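Local coordinates for protein molybdopterin adenylyltransferase (Helicobacter pylori, PDB 4XCW) that probably adenylylates molybdopterin with ATP, a late step in the biosynthesis of the molybdenum cofactor, at residues B[4-9]-B[162-167]; B[103-108]-B[119-124]. One frame throughout, in Å; residues are numbered along the deposited sequence.

Interactions 1 and 2 lie on opposite sides of the chain's centre, their own centres about 23 Å apart and their nearest atoms about 11 Å apart. Both reach the same mixed sheet: interaction 1 at the start of strand 6-13, where the C-terminal loop 162-167 returns, interaction 2 where helix 99-110 meets the segment leading into strand 123-126. Along the chain, the second is nested inside the loop closed by the first. Both are partly buried, but interaction 1 has exposed residues, Q4 and Y163, whereas no touching residue of interaction 2 is fully exposed. Interaction 1 joins amide side chains to backbone atoms; interaction 2 combines a methionine with an arginine that also reaches across the trimer interface.

Interaction 1: B[4-9]-B[162-167]; sequences QTIHIG and NYMQVN
The amide oxygen OE1 of Q4 accepts the backbone N-H of Y163, with Q4 OE1 and Y163 N 2.9 Å apart and an angle of 161° at the hydrogen. The bond ties the C-terminal loop that follows helix 152-158 to the residues leading into strand 6-13, an inner strand of the mixed sheet in this MogA-type alpha/beta fold. From CG, which lies beside the backbone N, the Q4 chain runs extended (chi2 177°) and crosses the N162 side chain at about a right angle. N162 donates in the same direction, now from its side chain to a backbone carbonyl: N162 ND2 to T5 O is 3.0 Å. That donor stands nearly in line with the T5 carbonyl, but T5 O is tilted out of the N162 amide plane and the angle at the hydrogen is only 133°. Segment 162-167 thus supplies both donors, one backbone and one side-chain, and 4-9 both acceptors. Beside the amides, the buried side chains of I6 and M164 pack together. I6 CD1 reaches N162 CB at 3.6 Å and M164 CG at 4.0 Å, while I6 CG2 meets the methyl CE of M164. Helix 152-158 adds P153 against M164, and L42 of the neighbouring strand packs on I6. N40 binds both sides, taking the N-H of Q165 on its OD1 and giving ND2 to the carbonyls of Q4 and Y163. One water completes the bridge: it accepts from Q4 N at 2.9 Å and from Q165 NE2, and donates to Y163 O.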
ATOM      1  N   GLN B   4       6.099  -8.847 -32.875  1.00 42.72           N
ATOM      2  CA  GLN B   4       5.208  -7.698 -32.878  1.00 42.20           C
ATOM      3  C   GLN B   4       5.954  -6.435 -32.491  1.00 41.98           C
ATOM      4  O   GLN B   4       6.862  -6.464 -31.659  1.00 39.72           O
ATOM      5  CB  GLN B   4       4.036  -7.919 -31.928  1.00 42.89           C
ATOM      6  CG  GLN B   4       2.939  -8.786 -32.499  1.00 49.32           C
ATOM      7  CD  GLN B   4       1.836  -9.049 -31.498  1.00 52.45           C
ATOM      8  OE1 GLN B   4       2.095  -9.392 -30.344  1.00 47.63           O
ATOM      9  NE2 GLN B   4       0.592  -8.876 -31.931  1.00 57.75           N
ATOM     10  N   THR B   5       5.570  -5.324 -33.106  1.00 45.30           N
ATOM     11  CA  THR B   5       6.072  -4.025 -32.691  1.00 41.61           C
ATOM     12  C   THR B   5       5.485  -3.657 -31.342  1.00 37.80           C
ATOM     13  O   THR B   5       4.274  -3.765 -31.125  1.00 38.58           O
ATOM     14  CB  THR B   5       5.732  -2.933 -33.713  1.00 44.67           C
ATOM     15  OG1 THR B   5       6.264  -3.299 -34.990  1.00 45.71           O
ATOM     16  CG2 THR B   5       6.324  -1.597 -33.280  1.00 42.81           C
ATOM     17  N   ILE B   6       6.346  -3.239 -30.426  1.00 33.12           N
ATOM     18  CA  ILE B   6       5.884  -2.785 -29.124  1.00 31.13           C
ATOM     19  C   ILE B   6       5.869  -1.267 -29.129  1.00 35.86           C
ATOM     20  O   ILE B   6       6.884  -0.629 -29.412  1.00 36.11           O
ATOM     21  CB  ILE B   6       6.769  -3.304 -27.979  1.00 30.73           C
ATOM     22  CG1 ILE B   6       6.845  -4.834 -28.023  1.00 32.25           C
ATOM     23  CG2 ILE B   6       6.233  -2.831 -26.624  1.00 26.66           C
ATOM     24  CD1 ILE B   6       5.502  -5.526 -27.875  1.00 30.87           C
ATOM     25  N   HIS B   7       4.705  -0.695 -28.851  1.00 35.04           N
ATOM     26  CA  HIS B   7       4.581   0.749 -28.746  1.00 32.55           C
ATOM     27  C   HIS B   7       4.724   1.172 -27.294  1.00 33.26           C
ATOM     28  O   HIS B   7       4.070   0.626 -26.403  1.00 33.42           O
ATOM     29  CB  HIS B   7       3.251   1.216 -29.335  1.00 28.56           C
ATOM     30  CG  HIS B   7       3.190   1.094 -30.821  1.00 37.52           C
ATOM     31  ND1 HIS B   7       3.576   2.113 -31.668  1.00 38.88           N
ATOM     32  CD2 HIS B   7       2.818   0.066 -31.620  1.00 39.87           C
ATOM     33  CE1 HIS B   7       3.429   1.722 -32.918  1.00 42.32           C
ATOM     34  NE2 HIS B   7       2.971   0.481 -32.916  1.00 41.49           N
ATOM     35  N   ILE B   8       5.615   2.130 -27.060  1.00 31.81           N
ATOM     36  CA  ILE B   8       5.952   2.542 -25.704  1.00 27.32           C
ATOM     37  C   ILE B   8       5.813   4.046 -25.532  1.00 29.28           C
ATOM     38  O   ILE B   8       6.425   4.821 -26.266  1.00 29.45           O
ATOM     39  CB  ILE B   8       7.387   2.126 -25.336  1.00 27.99           C
ATOM     40  CG1 ILE B   8       7.512   0.604 -25.371  1.00 25.28           C
ATOM     41  CG2 ILE B   8       7.756   2.643 -23.950  1.00 27.51           C
ATOM     42  CD1 ILE B   8       8.876   0.097 -24.966  1.00 28.10           C
ATOM     43  N   GLY B   9       4.992   4.450 -24.570  1.00 30.96           N
ATOM     44  CA  GLY B   9       4.830   5.857 -24.251  1.00 28.04           C
ATOM     45  C   GLY B   9       5.843   6.302 -23.214  1.00 28.57           C
ATOM     46  O   GLY B   9       6.110   5.593 -22.246  1.00 26.22           O
ATOM     47  N   ASN B 162       0.537  -6.382 -26.831  1.00 28.02           N
ATOM     48  CA  ASN B 162       1.394  -7.138 -27.745  1.00 28.89           C
ATOM     49  C   ASN B 162       2.438  -7.945 -26.984  1.00 29.99           C
ATOM     50  O   ASN B 162       2.710  -7.693 -25.811  1.00 33.15           O
ATOM     51  CB  ASN B 162       2.081  -6.212 -28.750  1.00 33.44           C
ATOM     52  CG  ASN B 162       1.108  -5.566 -29.709  1.00 43.87           C
ATOM     53  OD1 ASN B 162       0.029  -6.096 -29.970  1.00 45.90           O
ATOM     54  ND2 ASN B 162       1.485  -4.415 -30.245  1.00 51.35           N
ATOM     55  N   TYR B 163       3.030  -8.917 -27.664  1.00 31.96           N
ATOM     56  CA  TYR B 163       3.876  -9.900 -27.000  1.00 27.96           C
ATOM     57  C   TYR B 163       5.342  -9.492 -26.974  1.00 30.01           C
ATOM     58  O   TYR B 163       6.043  -9.595 -27.980  1.00 29.80           O
ATOM     59  CB  TYR B 163       3.728 -11.250 -27.693  1.00 29.67           C
ATOM     60  CG  TYR B 163       4.346 -12.399 -26.933  1.00 34.25           C
ATOM     61  CD1 TYR B 163       3.610 -13.098 -25.988  1.00 32.79           C
ATOM     62  CD2 TYR B 163       5.659 -12.794 -27.169  1.00 39.20           C
ATOM     63  CE1 TYR B 163       4.160 -14.156 -25.295  1.00 36.06           C
ATOM     64  CE2 TYR B 163       6.220 -13.855 -26.476  1.00 40.83           C
ATOM     65  CZ  TYR B 163       5.463 -14.532 -25.540  1.00 41.16           C
ATOM     66  OH  TYR B 163       6.005 -15.589 -24.845  1.00 44.32           O
ATOM     67  N   MET B 164       5.793  -9.028 -25.813  1.00 29.92           N
ATOM     68  CA  MET B 164       7.183  -8.651 -25.616  1.00 28.52           C
ATOM     69  C   MET B 164       8.106  -9.855 -25.643  1.00 33.88           C
ATOM     70  O   MET B 164       7.839 -10.866 -24.993  1.00 33.95           O
ATOM     71  CB  MET B 164       7.350  -7.926 -24.288  1.00 27.55           C
ATOM     72  CG  MET B 164       6.794  -6.530 -24.266  1.00 25.24           C
ATOM     73  SD  MET B 164       6.897  -5.877 -22.596  1.00 30.75           S
ATOM     74  CE  MET B 164       6.353  -4.198 -22.886  1.00 29.38           C
ATOM     75  N   GLN B 165       9.198  -9.728 -26.387  1.00 33.72           N
ATOM     76  CA  GLN B 165      10.228 -10.752 -26.411  1.00 38.13           C
ATOM     77  C   GLN B 165      11.503 -10.198 -25.794  1.00 38.55           C
ATOM     78  O   GLN B 165      12.128  -9.273 -26.314  1.00 39.73           O
ATOM     79  CB  GLN B 165      10.458 -11.247 -27.832  1.00 43.31           C
ATOM     80  CG  GLN B 165       9.163 -11.620 -28.520  1.00 48.68           C
ATOM     81  CD  GLN B 165       9.302 -12.804 -29.444  1.00 55.52           C
ATOM     82  OE1 GLN B 165      10.329 -13.483 -29.454  1.00 64.37           O
ATOM     83  NE2 GLN B 165       8.264 -13.063 -30.226  1.00 56.15           N
ATOM     84  N   VAL B 166      11.866 -10.780 -24.660  1.00 37.31           N
ATOM     85  CA  VAL B 166      12.929 -10.273 -23.809  1.00 37.67           C
ATOM     86  C   VAL B 166      14.327 -10.575 -24.338  1.00 35.58           C
ATOM     87  O   VAL B 166      14.583 -11.661 -24.849  1.00 37.54           O
ATOM     88  CB  VAL B 166      12.774 -10.869 -22.407  1.00 42.32           C
ATOM     89  CG1 VAL B 166      13.814 -10.321 -21.465  1.00 40.23           C
ATOM     90  CG2 VAL B 166      11.381 -10.563 -21.902  1.00 40.96           C
ATOM     91  N   ASN B 167      15.218  -9.592 -24.231  1.00 35.42           N
ATOM     92  CA  ASN B 167      16.637  -9.809 -24.476  1.00 39.25           C
ATOM     93  C   ASN B 167      17.254 -10.371 -23.200  1.00 40.57           C
ATOM     94  O   ASN B 167      17.601  -9.629 -22.282  1.00 39.75           O
ATOM     95  CB  ASN B 167      17.333  -8.512 -24.902  1.00 41.63           C
ATOM     96  CG  ASN B 167      18.754  -8.743 -25.401  1.00 49.24           C
ATOM     97  OD1 ASN B 167      19.402  -9.726 -25.042  1.00 49.66           O
ATOM     98  ND2 ASN B 167      19.245  -7.828 -26.232  1.00 50.30           N
TER
HETATM   99  O   HOH W   1       6.306 -10.644 -30.650  1.00 37.22           O

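Interaction 2: B[103-108]-B[119-124]; sequences ELMRMT and SRQSAG
R106 of helix 99-110 and S119 meet just before strand 123-126, one of the antiparallel strands in the mixed sheet of this MogA-type fold. The contact packs the helix against the loop that leads into the strand. From CB, the R106 chain sets CG beside the backbone N, 4.1 Å from S119 O; CD comes nearer, 3.6 Å from the same oxygen. A bend at chi3 (-71°) turns NE out of the line of the chain, and NH1, on the guanidinium, donates to S119 O, with R106 NH1 and S119 O 3.1 Å apart. The bond is bent, 141° at the hydrogen. NH1 also donates to a water in the guanidinium plane, and that water donates to Q121 O, so NH1 serves two backbone carbonyls, one directly and one through water. Outside the two segments, R106 NH2 pairs with OE2 of E103 of the second subunit in a salt bridge across the trimer interface. An ST turn shapes the facing segment, S119 OG accepting from Q121 N. The preceding helix residue, M105, has its CB directed toward 119-124 and is backed by C144 and V148 of helix 138-148. Q121 NE2 is hydrogen-bonded to N133 O, and M105 SD rests 3.7 Å from that NE2, while the methyl M105 CE touches Q121 CB at 3.7 Å.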
ATOM      1  N   GLU B 103       4.957  -0.737  -4.227  1.00 22.32           N
ATOM      2  CA  GLU B 103       5.672  -1.345  -3.112  1.00 23.04           C
ATOM      3  C   GLU B 103       7.110  -1.688  -3.480  1.00 25.25           C
ATOM      4  O   GLU B 103       8.050  -1.355  -2.747  1.00 27.42           O
ATOM      5  CB  GLU B 103       4.939  -2.602  -2.645  1.00 29.93           C
ATOM      6  CG  GLU B 103       3.631  -2.296  -1.950  1.00 31.12           C
ATOM      7  CD  GLU B 103       2.713  -3.495  -1.856  1.00 32.98           C
ATOM      8  OE1 GLU B 103       3.102  -4.601  -2.311  1.00 30.25           O
ATOM      9  OE2 GLU B 103       1.593  -3.321  -1.334  1.00 33.10           O
ATOM     10  N   LEU B 104       7.282  -2.343  -4.619  1.00 23.20           N
ATOM     11  CA  LEU B 104       8.602  -2.805  -5.018  1.00 24.66           C
ATOM     12  C   LEU B 104       9.509  -1.641  -5.403  1.00 23.64           C
ATOM     13  O   LEU B 104      10.700  -1.669  -5.116  1.00 26.35           O
ATOM     14  CB  LEU B 104       8.501  -3.799  -6.177  1.00 23.27           C
ATOM     15  CG  LEU B 104       9.847  -4.346  -6.667  1.00 26.84           C
ATOM     16  CD1 LEU B 104      10.591  -5.006  -5.524  1.00 33.12           C
ATOM     17  CD2 LEU B 104       9.662  -5.315  -7.837  1.00 32.19           C
ATOM     18  N   MET B 105       8.954  -0.618  -6.054  1.00 23.76           N
ATOM     19  CA  MET B 105       9.784   0.515  -6.460  1.00 24.75           C
ATOM     20  C   MET B 105      10.314   1.266  -5.229  1.00 26.25           C
ATOM     21  O   MET B 105      11.476   1.676  -5.201  1.00 25.53           O
ATOM     22  CB  MET B 105       9.013   1.461  -7.394  1.00 23.22           C
ATOM     23  CG  MET B 105       8.700   0.842  -8.753  1.00 25.91           C
ATOM     24  SD  MET B 105       7.998   1.975  -9.983  1.00 25.19           S
ATOM     25  CE  MET B 105       6.389   2.341  -9.284  1.00 19.38           C
ATOM     26  N   ARG B 106       9.479   1.418  -4.203  1.00 23.79           N
ATOM     27  CA  ARG B 106       9.961   1.984  -2.941  1.00 23.44           C
ATOM     28  C   ARG B 106      10.994   1.094  -2.247  1.00 30.55           C
ATOM     29  O   ARG B 106      12.003   1.604  -1.763  1.00 32.41           O
ATOM     30  CB  ARG B 106       8.801   2.265  -1.980  1.00 21.50           C
ATOM     31  CG  ARG B 106       8.025   3.534  -2.322  1.00 22.20           C
ATOM     32  CD  ARG B 106       6.939   3.848  -1.302  1.00 23.34           C
ATOM     33  NE  ARG B 106       5.821   2.908  -1.396  1.00 27.36           N
ATOM     34  CZ  ARG B 106       4.792   3.045  -2.226  1.00 28.32           C
ATOM     35  NH1 ARG B 106       4.727   4.085  -3.046  1.00 27.99           N
ATOM     36  NH2 ARG B 106       3.824   2.137  -2.238  1.00 27.89           N
ATOM     37  N   MET B 107      10.750  -0.217  -2.184  1.00 30.33           N
ATOM     38  CA  MET B 107      11.688  -1.136  -1.537  0.50 31.57           C
ATOM     39  C   MET B 107      13.045  -1.096  -2.225  1.00 32.06           C
ATOM     40  O   MET B 107      14.095  -1.138  -1.570  1.00 38.19           O
ATOM     41  CB  MET B 107      11.146  -2.567  -1.549  0.50 34.37           C
ATOM     42  CG  MET B 107       9.881  -2.765  -0.747  0.50 36.01           C
ATOM     43  SD  MET B 107       9.190  -4.419  -0.933  0.50 87.20           S
ATOM     44  CE  MET B 107       7.592  -4.194  -0.161  0.50 44.47           C
ATOM     45  N   THR B 108      13.016  -1.012  -3.548  1.00 34.50           N
ATOM     46  CA  THR B 108      14.228  -0.958  -4.349  1.00 37.29           C
ATOM     47  C   THR B 108      15.023   0.306  -4.031  1.00 36.02           C
ATOM     48  O   THR B 108      16.232   0.250  -3.805  1.00 39.35           O
ATOM     49  CB  THR B 108      13.895  -1.005  -5.851  1.00 36.24           C
ATOM     50  OG1 THR B 108      13.148  -2.198  -6.126  1.00 34.62           O
ATOM     51  CG2 THR B 108      15.170  -1.010  -6.685  1.00 41.96           C
ATOM     52  N   SER B 119       8.016   8.578  -1.881  1.00 23.51           N
ATOM     53  CA  SER B 119       7.591   8.440  -3.271  1.00 27.92           C
ATOM     54  C   SER B 119       6.168   7.918  -3.408  1.00 27.44           C
ATOM     55  O   SER B 119       5.776   6.962  -2.733  1.00 25.60           O
ATOM     56  CB  SER B 119       8.544   7.521  -4.029  1.00 26.13           C
ATOM     57  OG  SER B 119       8.107   7.339  -5.362  1.00 24.01           O
ATOM     58  N   ARG B 120       5.402   8.547  -4.299  1.00 23.63           N
ATOM     59  CA  ARG B 120       4.052   8.101  -4.600  1.00 22.22           C
ATOM     60  C   ARG B 120       3.961   7.438  -5.975  1.00 21.83           C
ATOM     61  O   ARG B 120       2.862   7.288  -6.504  1.00 24.99           O
ATOM     62  CB  ARG B 120       3.076   9.281  -4.527  1.00 22.99           C
ATOM     63  CG  ARG B 120       2.816   9.759  -3.100  1.00 25.27           C
ATOM     64  CD  ARG B 120       2.182  11.149  -3.067  1.00 27.44           C
ATOM     65  NE  ARG B 120       1.180  11.337  -4.114  1.00 35.56           N
ATOM     66  CZ  ARG B 120      -0.068  10.885  -4.054  1.00 37.00           C
ATOM     67  NH1 ARG B 120      -0.485  10.201  -3.001  1.00 38.89           N
ATOM     68  NH2 ARG B 120      -0.902  11.111  -5.060  1.00 37.33           N
ATOM     69  N   GLN B 121       5.102   7.046  -6.542  1.00 21.02           N
ATOM     70  CA  GLN B 121       5.122   6.333  -7.828  1.00 21.67           C
ATOM     71  C   GLN B 121       4.222   5.123  -7.762  1.00 24.96           C
ATOM     72  O   GLN B 121       4.284   4.355  -6.806  1.00 23.98           O
ATOM     73  CB  GLN B 121       6.531   5.877  -8.209  1.00 25.82           C
ATOM     74  CG  GLN B 121       7.475   6.985  -8.625  1.00 26.38           C
ATOM     75  CD  GLN B 121       8.923   6.536  -8.610  1.00 28.05           C
ATOM     76  OE1 GLN B 121       9.791   7.244  -8.097  1.00 32.15           O
ATOM     77  NE2 GLN B 121       9.194   5.359  -9.177  1.00 25.24           N
ATOM     78  N   SER B 122       3.395   4.946  -8.786  1.00 21.80           N
ATOM     79  CA  SER B 122       2.452   3.836  -8.816  0.50 23.10           C
ATOM     80  C   SER B 122       2.403   3.197 -10.195  1.00 21.72           C
ATOM     81  O   SER B 122       3.156   3.573 -11.093  1.00 24.82           O
ATOM     82  CB  SER B 122       1.058   4.316  -8.417  0.50 26.78           C
ATOM     83  OG  SER B 122       0.628   5.357  -9.279  0.50 28.40           O
ATOM     84  N   ALA B 123       1.507   2.234 -10.356  1.00 19.87           N
ATOM     85  CA  ALA B 123       1.291   1.614 -11.652  1.00 20.32           C
ATOM     86  C   ALA B 123      -0.141   1.135 -11.733  1.00 22.35           C
ATOM     87  O   ALA B 123      -0.762   0.839 -10.714  1.00 22.23           O
ATOM     88  CB  ALA B 123       2.253   0.475 -11.878  1.00 21.07           C
ATOM     89  N   GLY B 124      -0.676   1.083 -12.948  1.00 19.20           N
ATOM     90  CA  GLY B 124      -2.045   0.649 -13.136  1.00 19.89           C
ATOM     91  C   GLY B 124      -2.328   0.249 -14.567  1.00 22.73           C
ATOM     92  O   GLY B 124      -1.485   0.407 -15.453  1.00 20.43           O
TER
HETATM   93  O   HOH W   2       2.449   4.007  -4.699  1.00 29.15           O